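Local coordinates for putative PadR-family transcriptional regulatory protein (Bacteroides fragilis, PDB 5H20), which probably regulates transcription as a PadR-family factor, binding DNA through a winged helix-turn-helix domain, at residues Leu53-Glu65 against Lys76-Leu88. Sequence-based numbering, arbitrary orientation.
With GLC (alpha-D-glucopyranose), chain E.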
ATOM      1  N   LEU A  53      10.463   4.084 -10.072  1.00 50.84           N
ATOM      2  CA  LEU A  53      10.162   4.947 -11.203  1.00 50.74           C
ATOM      3  C   LEU A  53      10.044   4.121 -12.488  1.00 52.40           C
ATOM      4  O   LEU A  53       9.061   4.260 -13.230  1.00 52.04           O
ATOM      5  CB  LEU A  53      11.239   6.028 -11.363  1.00 51.47           C
ATOM      6  CG  LEU A  53      11.471   7.013 -10.222  1.00 50.77           C
ATOM      7  CD1 LEU A  53      12.666   7.890 -10.579  1.00 53.12           C
ATOM      8  CD2 LEU A  53      10.221   7.843  -9.956  1.00 49.17           C
ATOM      9  N   THR A  54      11.041   3.258 -12.710  1.00 54.67           N
ATOM     10  CA  THR A  54      11.087   2.336 -13.844  1.00 57.35           C
ATOM     11  C   THR A  54       9.865   1.396 -13.841  1.00 57.36           C
ATOM     12  O   THR A  54       9.230   1.230 -14.892  1.00 58.47           O
ATOM     13  CB  THR A  54      12.449   1.582 -13.908  1.00 60.73           C
ATOM     14  OG1 THR A  54      13.501   2.530 -14.135  1.00 61.90           O
ATOM     15  CG2 THR A  54      12.491   0.548 -15.041  1.00 64.33           C
ATOM     16  N   ARG A  55       9.522   0.849 -12.667  1.00 56.83           N
ATOM     17  CA  ARG A  55       8.370  -0.046 -12.506  0.50 57.98           C
ATOM     18  C   ARG A  55       7.040   0.655 -12.822  1.00 56.56           C
ATOM     19  O   ARG A  55       6.180   0.092 -13.497  1.00 58.16           O
ATOM     20  CB  ARG A  55       8.346  -0.634 -11.090  0.50 58.65           C
ATOM     21  CG  ARG A  55       7.704  -2.005 -10.993  0.50 62.33           C
ATOM     22  CD  ARG A  55       7.891  -2.597  -9.607  0.50 63.98           C
ATOM     23  NE  ARG A  55       9.291  -2.578  -9.185  0.50 64.02           N
ATOM     24  CZ  ARG A  55       9.811  -3.422  -8.304  0.50 66.75           C
ATOM     25  NH1 ARG A  55       9.047  -4.359  -7.763  0.50 70.08           N
ATOM     26  NH2 ARG A  55      11.093  -3.339  -7.972  0.50 67.15           N
ATOM     27  N   LEU A  56       6.891   1.887 -12.327  1.00 54.09           N
ATOM     28  CA  LEU A  56       5.697   2.712 -12.569  1.00 53.43           C
ATOM     29  C   LEU A  56       5.584   3.162 -14.036  1.00 54.43           C
ATOM     30  O   LEU A  56       4.471   3.175 -14.588  1.00 55.50           O
ATOM     31  CB  LEU A  56       5.636   3.917 -11.616  1.00 51.25           C
ATOM     32  CG  LEU A  56       5.418   3.716 -10.098  1.00 51.18           C
ATOM     33  CD1 LEU A  56       6.048   4.850  -9.303  1.00 49.49           C
ATOM     34  CD2 LEU A  56       3.948   3.564  -9.722  1.00 52.74           C
ATOM     35  N   LYS A  57       6.718   3.518 -14.658  1.00 54.74           N
ATOM     36  CA  LYS A  57       6.754   3.820 -16.104  1.00 56.97           C
ATOM     37  C   LYS A  57       6.352   2.607 -16.943  1.00 59.89           C
ATOM     38  O   LYS A  57       5.598   2.749 -17.911  1.00 61.51           O
ATOM     39  CB  LYS A  57       8.132   4.350 -16.560  1.00 57.88           C
ATOM     40  CG  LYS A  57       8.375   4.215 -18.065  1.00 61.32           C
ATOM     41  CD  LYS A  57       9.843   4.158 -18.457  1.00 64.06           C
ATOM     42  CE  LYS A  57      10.583   2.920 -17.958  1.00 65.34           C
ATOM     43  NZ  LYS A  57      10.850   1.959 -19.074  1.00 69.46           N
ATOM     44  N   ASN A  58       6.868   1.433 -16.569  1.00 61.33           N
ATOM     45  CA  ASN A  58       6.594   0.180 -17.281  1.00 65.32           C
ATOM     46  C   ASN A  58       5.124  -0.225 -17.262  1.00 66.87           C
ATOM     47  O   ASN A  58       4.633  -0.822 -18.215  1.00 70.28           O
ATOM     48  CB  ASN A  58       7.485  -0.960 -16.765  1.00 66.82           C
ATOM     49  CG  ASN A  58       8.901  -0.905 -17.327  1.00 68.27           C
ATOM     50  OD1 ASN A  58       9.194  -0.141 -18.251  1.00 68.67           O
ATOM     51  ND2 ASN A  58       9.787  -1.722 -16.772  1.00 69.93           N
ATOM     52  N   ASP A  59       4.435   0.123 -16.180  1.00 65.52           N
ATOM     53  CA  ASP A  59       2.993  -0.074 -16.075  1.00 67.97           C
ATOM     54  C   ASP A  59       2.200   1.156 -16.571  1.00 67.24           C
ATOM     55  O   ASP A  59       0.989   1.250 -16.358  1.00 68.76           O
ATOM     56  CB  ASP A  59       2.607  -0.455 -14.634  1.00 68.03           C
ATOM     57  CG  ASP A  59       1.201  -1.034 -14.535  1.00 72.09           C
ATOM     58  OD1 ASP A  59       0.758  -1.726 -15.480  1.00 75.83           O
ATOM     59  OD2 ASP A  59       0.527  -0.791 -13.514  1.00 72.43           O
ATOM     60  N   ASP A  60       2.901   2.080 -17.243  1.00 66.16           N
ATOM     61  CA  ASP A  60       2.322   3.302 -17.848  1.00 66.38           C
ATOM     62  C   ASP A  60       1.604   4.231 -16.848  1.00 64.91           C
ATOM     63  O   ASP A  60       0.657   4.940 -17.216  1.00 66.15           O
ATOM     64  CB  ASP A  60       1.396   2.955 -19.041  1.00 70.58           C
ATOM     65  CG  ASP A  60       2.151   2.412 -20.258  1.00 73.25           C
ATOM     66  OD1 ASP A  60       3.372   2.134 -20.186  1.00 72.75           O
ATOM     67  OD2 ASP A  60       1.501   2.258 -21.311  1.00 76.92           O
ATOM     68  N   LEU A  61       2.045   4.200 -15.589  1.00 62.52           N
ATOM     69  CA  LEU A  61       1.508   5.054 -14.529  1.00 59.62           C
ATOM     70  C   LEU A  61       2.270   6.373 -14.495  1.00 57.05           C
ATOM     71  O   LEU A  61       1.708   7.416 -14.161  1.00 55.96           O
ATOM     72  CB  LEU A  61       1.575   4.344 -13.169  1.00 58.92           C
ATOM     73  CG  LEU A  61       0.647   3.142 -12.932  1.00 62.04           C
ATOM     74  CD1 LEU A  61       1.064   2.362 -11.695  1.00 62.88           C
ATOM     75  CD2 LEU A  61      -0.816   3.549 -12.824  1.00 62.31           C
ATOM     76  N   LEU A  62       3.560   6.284 -14.822  1.00 56.95           N
ATOM     77  CA  LEU A  62       4.418   7.423 -15.125  1.00 55.83           C
ATOM     78  C   LEU A  62       4.880   7.335 -16.582  1.00 57.91           C
ATOM     79  O   LEU A  62       4.854   6.262 -17.187  1.00 60.72           O
ATOM     80  CB  LEU A  62       5.640   7.424 -14.207  1.00 54.59           C
ATOM     81  CG  LEU A  62       5.727   8.189 -12.875  1.00 53.79           C
ATOM     82  CD1 LEU A  62       4.508   8.060 -11.966  1.00 54.16           C
ATOM     83  CD2 LEU A  62       6.974   7.716 -12.152  1.00 54.15           C
ATOM     84  N   SER A  63       5.274   8.475 -17.137  1.00 57.80           N
ATOM     85  CA  SER A  63       5.974   8.538 -18.418  1.00 60.57           C
ATOM     86  C   SER A  63       6.996   9.667 -18.350  1.00 58.84           C
ATOM     87  O   SER A  63       6.894  10.547 -17.485  1.00 57.05           O
ATOM     88  CB  SER A  63       5.009   8.737 -19.594  1.00 65.15           C
ATOM     89  OG  SER A  63       4.407  10.016 -19.570  1.00 66.24           O
ATOM     90  N   TYR A  64       7.990   9.625 -19.233  1.00 60.06           N
ATOM     91  CA  TYR A  64       9.035  10.629 -19.211  1.00 59.26           C
ATOM     92  C   TYR A  64       9.439  11.097 -20.610  1.00 62.76           C
ATOM     93  O   TYR A  64       9.145  10.447 -21.627  1.00 66.05           O
ATOM     94  CB  TYR A  64      10.258  10.154 -18.376  1.00 56.61           C
ATOM     95  CG  TYR A  64      11.039   9.029 -19.007  1.00 58.63           C
ATOM     96  CD1 TYR A  64      11.956   9.269 -20.044  1.00 59.74           C
ATOM     97  CD2 TYR A  64      10.867   7.714 -18.572  1.00 60.65           C
ATOM     98  CE1 TYR A  64      12.665   8.230 -20.632  1.00 62.90           C
ATOM     99  CE2 TYR A  64      11.574   6.676 -19.155  1.00 64.12           C
ATOM    100  CZ  TYR A  64      12.464   6.936 -20.180  1.00 65.32           C
ATOM    101  OH  TYR A  64      13.149   5.884 -20.736  1.00 70.56           O
ATOM    102  N   GLU A  65      10.106  12.246 -20.629  1.00 63.24           N
ATOM    103  CA  GLU A  65      10.794  12.755 -21.805  1.00 66.47           C
ATOM    104  C   GLU A  65      12.222  13.122 -21.399  1.00 63.90           C
ATOM    105  O   GLU A  65      12.484  13.493 -20.244  1.00 62.88           O
ATOM    106  CB  GLU A  65      10.038  13.925 -22.448  1.00 71.85           C
ATOM    107  CG  GLU A  65       9.096  14.701 -21.531  1.00 73.64           C
ATOM    108  CD  GLU A  65       7.961  15.409 -22.261  1.00 81.79           C
ATOM    109  OE1 GLU A  65       8.009  15.589 -23.509  1.00 86.18           O
ATOM    110  OE2 GLU A  65       6.986  15.787 -21.559  1.00 84.90           O
ATOM    111  N   LYS A  76      15.846  12.401 -17.227  1.00 55.17           N
ATOM    112  CA  LYS A  76      14.476  11.933 -17.389  1.00 54.15           C
ATOM    113  C   LYS A  76      13.540  12.889 -16.654  1.00 53.15           C
ATOM    114  O   LYS A  76      13.736  13.212 -15.483  1.00 53.17           O
ATOM    115  CB  LYS A  76      14.309  10.501 -16.873  1.00 56.39           C
ATOM    116  CG  LYS A  76      14.906   9.399 -17.754  1.00 59.02           C
ATOM    117  CD  LYS A  76      14.866   8.078 -17.003  1.00 62.17           C
ATOM    118  CE  LYS A  76      15.574   6.951 -17.747  1.00 67.03           C
ATOM    119  NZ  LYS A  76      14.675   5.830 -18.145  1.00 69.07           N
ATOM    120  N   TYR A  77      12.542  13.390 -17.369  1.00 53.00           N
ATOM    121  CA  TYR A  77      11.612  14.331 -16.765  1.00 53.86           C
ATOM    122  C   TYR A  77      10.249  13.668 -16.724  1.00 53.57           C
ATOM    123  O   TYR A  77       9.624  13.413 -17.754  1.00 55.83           O
ATOM    124  CB  TYR A  77      11.652  15.672 -17.495  1.00 55.82           C
ATOM    125  CG  TYR A  77      10.936  16.826 -16.824  1.00 59.48           C
ATOM    126  CD1 TYR A  77      11.430  17.411 -15.650  1.00 60.71           C
ATOM    127  CD2 TYR A  77       9.777  17.377 -17.403  1.00 63.10           C
ATOM    128  CE1 TYR A  77      10.777  18.488 -15.058  1.00 65.19           C
ATOM    129  CE2 TYR A  77       9.118  18.447 -16.814  1.00 67.25           C
ATOM    130  CZ  TYR A  77       9.620  18.997 -15.644  1.00 68.32           C
ATOM    131  OH  TYR A  77       8.976  20.053 -15.053  1.00 74.26           O
ATOM    132  N   TYR A  78       9.830  13.352 -15.509  1.00 52.47           N
ATOM    133  CA  TYR A  78       8.730  12.437 -15.265  1.00 51.55           C
ATOM    134  C   TYR A  78       7.455  13.196 -14.992  1.00 53.00           C
ATOM    135  O   TYR A  78       7.468  14.236 -14.336  1.00 54.37           O
ATOM    136  CB  TYR A  78       9.036  11.568 -14.037  1.00 50.25           C
ATOM    137  CG  TYR A  78      10.079  10.481 -14.181  1.00 49.67           C
ATOM    138  CD1 TYR A  78       9.723   9.195 -14.613  1.00 49.96           C
ATOM    139  CD2 TYR A  78      11.414  10.707 -13.798  1.00 50.30           C
ATOM    140  CE1 TYR A  78      10.663   8.180 -14.712  1.00 51.34           C
ATOM    141  CE2 TYR A  78      12.365   9.691 -13.880  1.00 51.46           C
ATOM    142  CZ  TYR A  78      11.985   8.430 -14.336  1.00 52.42           C
ATOM    143  OH  TYR A  78      12.911   7.406 -14.409  1.00 55.68           O
ATOM    144  N   LYS A  79       6.354  12.644 -15.482  1.00 54.19           N
ATOM    145  CA  LYS A  79       5.019  13.113 -15.136  1.00 57.06           C
ATOM    146  C   LYS A  79       4.114  11.921 -14.845  1.00 56.47           C
ATOM    147  O   LYS A  79       4.391  10.796 -15.273  1.00 55.90           O
ATOM    148  CB  LYS A  79       4.441  14.002 -16.241  1.00 61.48           C
ATOM    149  CG  LYS A  79       4.140  13.260 -17.539  1.00 63.54           C
ATOM    150  CD  LYS A  79       3.412  14.125 -18.550  1.00 69.64           C
ATOM    151  CE  LYS A  79       2.623  13.238 -19.499  1.00 73.30           C
ATOM    152  NZ  LYS A  79       1.769  14.033 -20.441  1.00 81.19           N
ATOM    153  N   LEU A  80       3.043  12.180 -14.103  1.00 57.54           N
ATOM    154  CA  LEU A  80       2.021  11.190 -13.834  1.00 57.10           C
ATOM    155  C   LEU A  80       1.074  11.174 -15.051  1.00 60.29           C
ATOM    156  O   LEU A  80       0.547  12.226 -15.432  1.00 63.88           O
ATOM    157  CB  LEU A  80       1.257  11.608 -12.572  1.00 58.41           C
ATOM    158  CG  LEU A  80       1.011  10.758 -11.324  1.00 57.45           C
ATOM    159  CD1 LEU A  80      -0.322  11.175 -10.737  1.00 60.17           C
ATOM    160  CD2 LEU A  80       1.018   9.254 -11.540  1.00 55.84           C
ATOM    161  N   THR A  81       0.872   9.996 -15.654  1.00 60.05           N
ATOM    162  CA  THR A  81      -0.023   9.828 -16.829  1.00 64.51           C
ATOM    163  C   THR A  81      -1.516   9.939 -16.475  1.00 67.82           C
ATOM    164  O   THR A  81      -1.873  10.070 -15.300  1.00 65.94           O
ATOM    165  CB  THR A  81       0.172   8.465 -17.547  1.00 65.55           C
ATOM    166  OG1 THR A  81      -0.188   7.393 -16.659  1.00 63.89           O
ATOM    167  CG2 THR A  81       1.600   8.281 -18.071  1.00 63.65           C
ATOM    168  N   GLY A  82      -2.378   9.876 -17.500  1.00 68.69           N
ATOM    169  CA  GLY A  82      -3.824   9.731 -17.316  1.00 70.70           C
ATOM    170  C   GLY A  82      -4.180   8.518 -16.461  1.00 67.67           C
ATOM    171  O   GLY A  82      -4.958   8.628 -15.513  1.00 66.87           O
ATOM    172  N   LYS A  83      -3.588   7.374 -16.808  1.00 66.58           N
ATOM    173  CA  LYS A  83      -3.736   6.113 -16.086  1.00 65.05           C
ATOM    174  C   LYS A  83      -3.210   6.228 -14.633  1.00 60.38           C
ATOM    175  O   LYS A  83      -3.857   5.756 -13.702  1.00 58.88           O
ATOM    176  CB  LYS A  83      -3.047   4.975 -16.865  1.00 66.71           C
ATOM    177  CG  LYS A  83      -3.203   3.581 -16.258  1.00 67.06           C
ATOM    178  CD  LYS A  83      -2.498   2.526 -17.106  1.00 70.43           C
ATOM    179  CE  LYS A  83      -2.575   1.151 -16.456  1.00 71.31           C
ATOM    180  NZ  LYS A  83      -1.701   0.148 -17.129  1.00 74.90           N
ATOM    181  N   GLY A  84      -2.066   6.897 -14.474  1.00 58.81           N
ATOM    182  CA  GLY A  84      -1.492   7.246 -13.173  1.00 56.57           C
ATOM    183  C   GLY A  84      -2.385   8.090 -12.284  1.00 57.09           C
ATOM    184  O   GLY A  84      -2.540   7.772 -11.102  1.00 56.09           O
ATOM    185  N   GLU A  85      -2.968   9.152 -12.855  1.00 59.55           N
ATOM    186  CA  GLU A  85      -3.915  10.044 -12.162  1.00 61.72           C
ATOM    187  C   GLU A  85      -5.193   9.322 -11.707  1.00 62.07           C
ATOM    188  O   GLU A  85      -5.653   9.549 -10.583  1.00 62.46           O
ATOM    189  CB  GLU A  85      -4.314  11.257 -13.037  1.00 65.88           C
ATOM    190  CG  GLU A  85      -3.198  12.249 -13.371  1.00 66.98           C
ATOM    191  CD  GLU A  85      -2.904  13.279 -12.277  1.00 68.83           C
ATOM    192  OE1 GLU A  85      -3.610  13.324 -11.244  1.00 69.28           O
ATOM    193  OE2 GLU A  85      -1.954  14.075 -12.463  1.00 70.47           O
ATOM    194  N   SER A  86      -5.766   8.489 -12.582  1.00 63.21           N
ATOM    195  CA  SER A  86      -6.955   7.685 -12.253  1.00 64.86           C
ATOM    196  C   SER A  86      -6.668   6.662 -11.137  1.00 61.66           C
ATOM    197  O   SER A  86      -7.422   6.600 -10.161  1.00 62.05           O
ATOM    198  CB  SER A  86      -7.518   6.971 -13.484  1.00 68.45           C
ATOM    199  OG  SER A  86      -7.849   7.897 -14.503  1.00 73.35           O
ATOM    200  N   PHE A  87      -5.585   5.889 -11.286  1.00 59.25           N
ATOM    201  CA  PHE A  87      -5.172   4.913 -10.269  1.00 57.63           C
ATOM    202  C   PHE A  87      -4.846   5.590  -8.939  1.00 56.24           C
ATOM    203  O   PHE A  87      -5.251   5.091  -7.900  1.00 56.12           O
ATOM    204  CB  PHE A  87      -4.016   4.007 -10.739  1.00 56.94           C
ATOM    205  CG  PHE A  87      -3.648   2.909  -9.753  1.00 56.43           C
ATOM    206  CD1 PHE A  87      -4.616   2.009  -9.270  1.00 57.79           C
ATOM    207  CD2 PHE A  87      -2.327   2.746  -9.335  1.00 55.66           C
ATOM    208  CE1 PHE A  87      -4.274   1.001  -8.366  1.00 58.37           C
ATOM    209  CE2 PHE A  87      -1.980   1.731  -8.438  1.00 56.93           C
ATOM    210  CZ  PHE A  87      -2.955   0.859  -7.951  1.00 57.92           C
ATOM    211  N   LEU A  88      -4.154   6.734  -8.985  1.00 56.44           N
ATOM    212  CA  LEU A  88      -3.930   7.573  -7.792  1.00 57.22           C
ATOM    213  C   LEU A  88      -5.245   7.965  -7.089  1.00 58.99           C
ATOM    214  O   LEU A  88      -5.357   7.839  -5.860  1.00 59.47           O
ATOM    215  CB  LEU A  88      -3.123   8.831  -8.139  1.00 58.58           C
ATOM    216  CG  LEU A  88      -2.866   9.840  -7.010  1.00 61.35           C
ATOM    217  CD1 LEU A  88      -1.863   9.322  -5.980  1.00 61.66           C
ATOM    218  CD2 LEU A  88      -2.405  11.150  -7.608  1.00 63.98           C
TER
HETATM  219  C1  GLC E 204      18.818  13.287 -13.049  1.00 79.09           C
HETATM  220  C2  GLC E 204      17.308  13.307 -12.811  1.00 79.07           C
HETATM  221  C3  GLC E 204      16.599  11.979 -13.114  1.00 80.41           C
HETATM  222  C4  GLC E 204      17.271  11.084 -14.160  1.00 85.70           C
HETATM  223  C5  GLC E 204      18.796  10.972 -13.994  1.00 87.30           C
HETATM  224  C6  GLC E 204      19.494  10.971 -15.357  1.00 87.31           C
HETATM  225  O1  GLC E 204      19.444  14.036 -12.002  1.00 76.82           O
HETATM  226  O2  GLC E 204      17.055  13.647 -11.444  1.00 74.53           O
HETATM  227  O3  GLC E 204      15.251  12.245 -13.520  1.00 72.63           O
HETATM  228  O4  GLC E 204      16.712   9.766 -14.064  1.00 89.28           O
HETATM  229  O5  GLC E 204      19.366  11.952 -13.086  1.00 85.43           O
HETATM  230  O6  GLC E 204      19.302   9.698 -15.991  1.00 89.94           O
HETATM  231  O   HOH W   1       7.160  14.834 -18.630  1.00 71.97           O
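Y64 and Y78 are paired across the antiparallel hairpin of strands 62-67 and 75-80, the wing of a winged helix-turn-helix domain as in PadR relatives. They form a non-hydrogen-bonded pair, their side chains lying side by side and pointing the same way. The rings make an offset edge-to-face pair, the Y64 edge toward the Y78 face, with planes at 64°; Y64 CB also sits over that face, 4.2 Å from the Y78 ring centroid. Y64 CG stands between its backbone N and carbonyl carbon (chi1 69°), a setting that also lets K76 cover one face of its ring: K76 CG lies 3.9 Å from the Y64 centroid, a CH-pi contact only 18° off the normal. The K76 chain then bends at its last torsion, and NZ makes a weak hydrogen bond to Y64 OH.

Y78 reaches inward to helix 46-58, where L53 crosses it at about a right angle, CD1 lying 3.8 Å from Y78 CE2. The glucose O3 approaches the Y78 ring edge and donates to K76 O, while A30 and S31 also hold the sugar. Between the strands, S63 and K79 exchange two near-straight backbone hydrogen bonds.

Where the hairpin strands run into the two helices, D60 is the C-prime residue of a Schellman motif closing helix 46-58, and T81 is the N-cap of helix 82-97. L61 fits against that helix, CD2 touching F87 CB at 3.8 Å. The extended K83 chain crosses D59; its NZ donates to D59 O and makes a longer salt bridge, 3.5 Å, to D59 OD1, whose stronger partner is D4 N of the second subunit. T81 OG1 joins both helix ends: it donates to D60 O at 2.7 Å and accepts from G84 N at 2.9 Å.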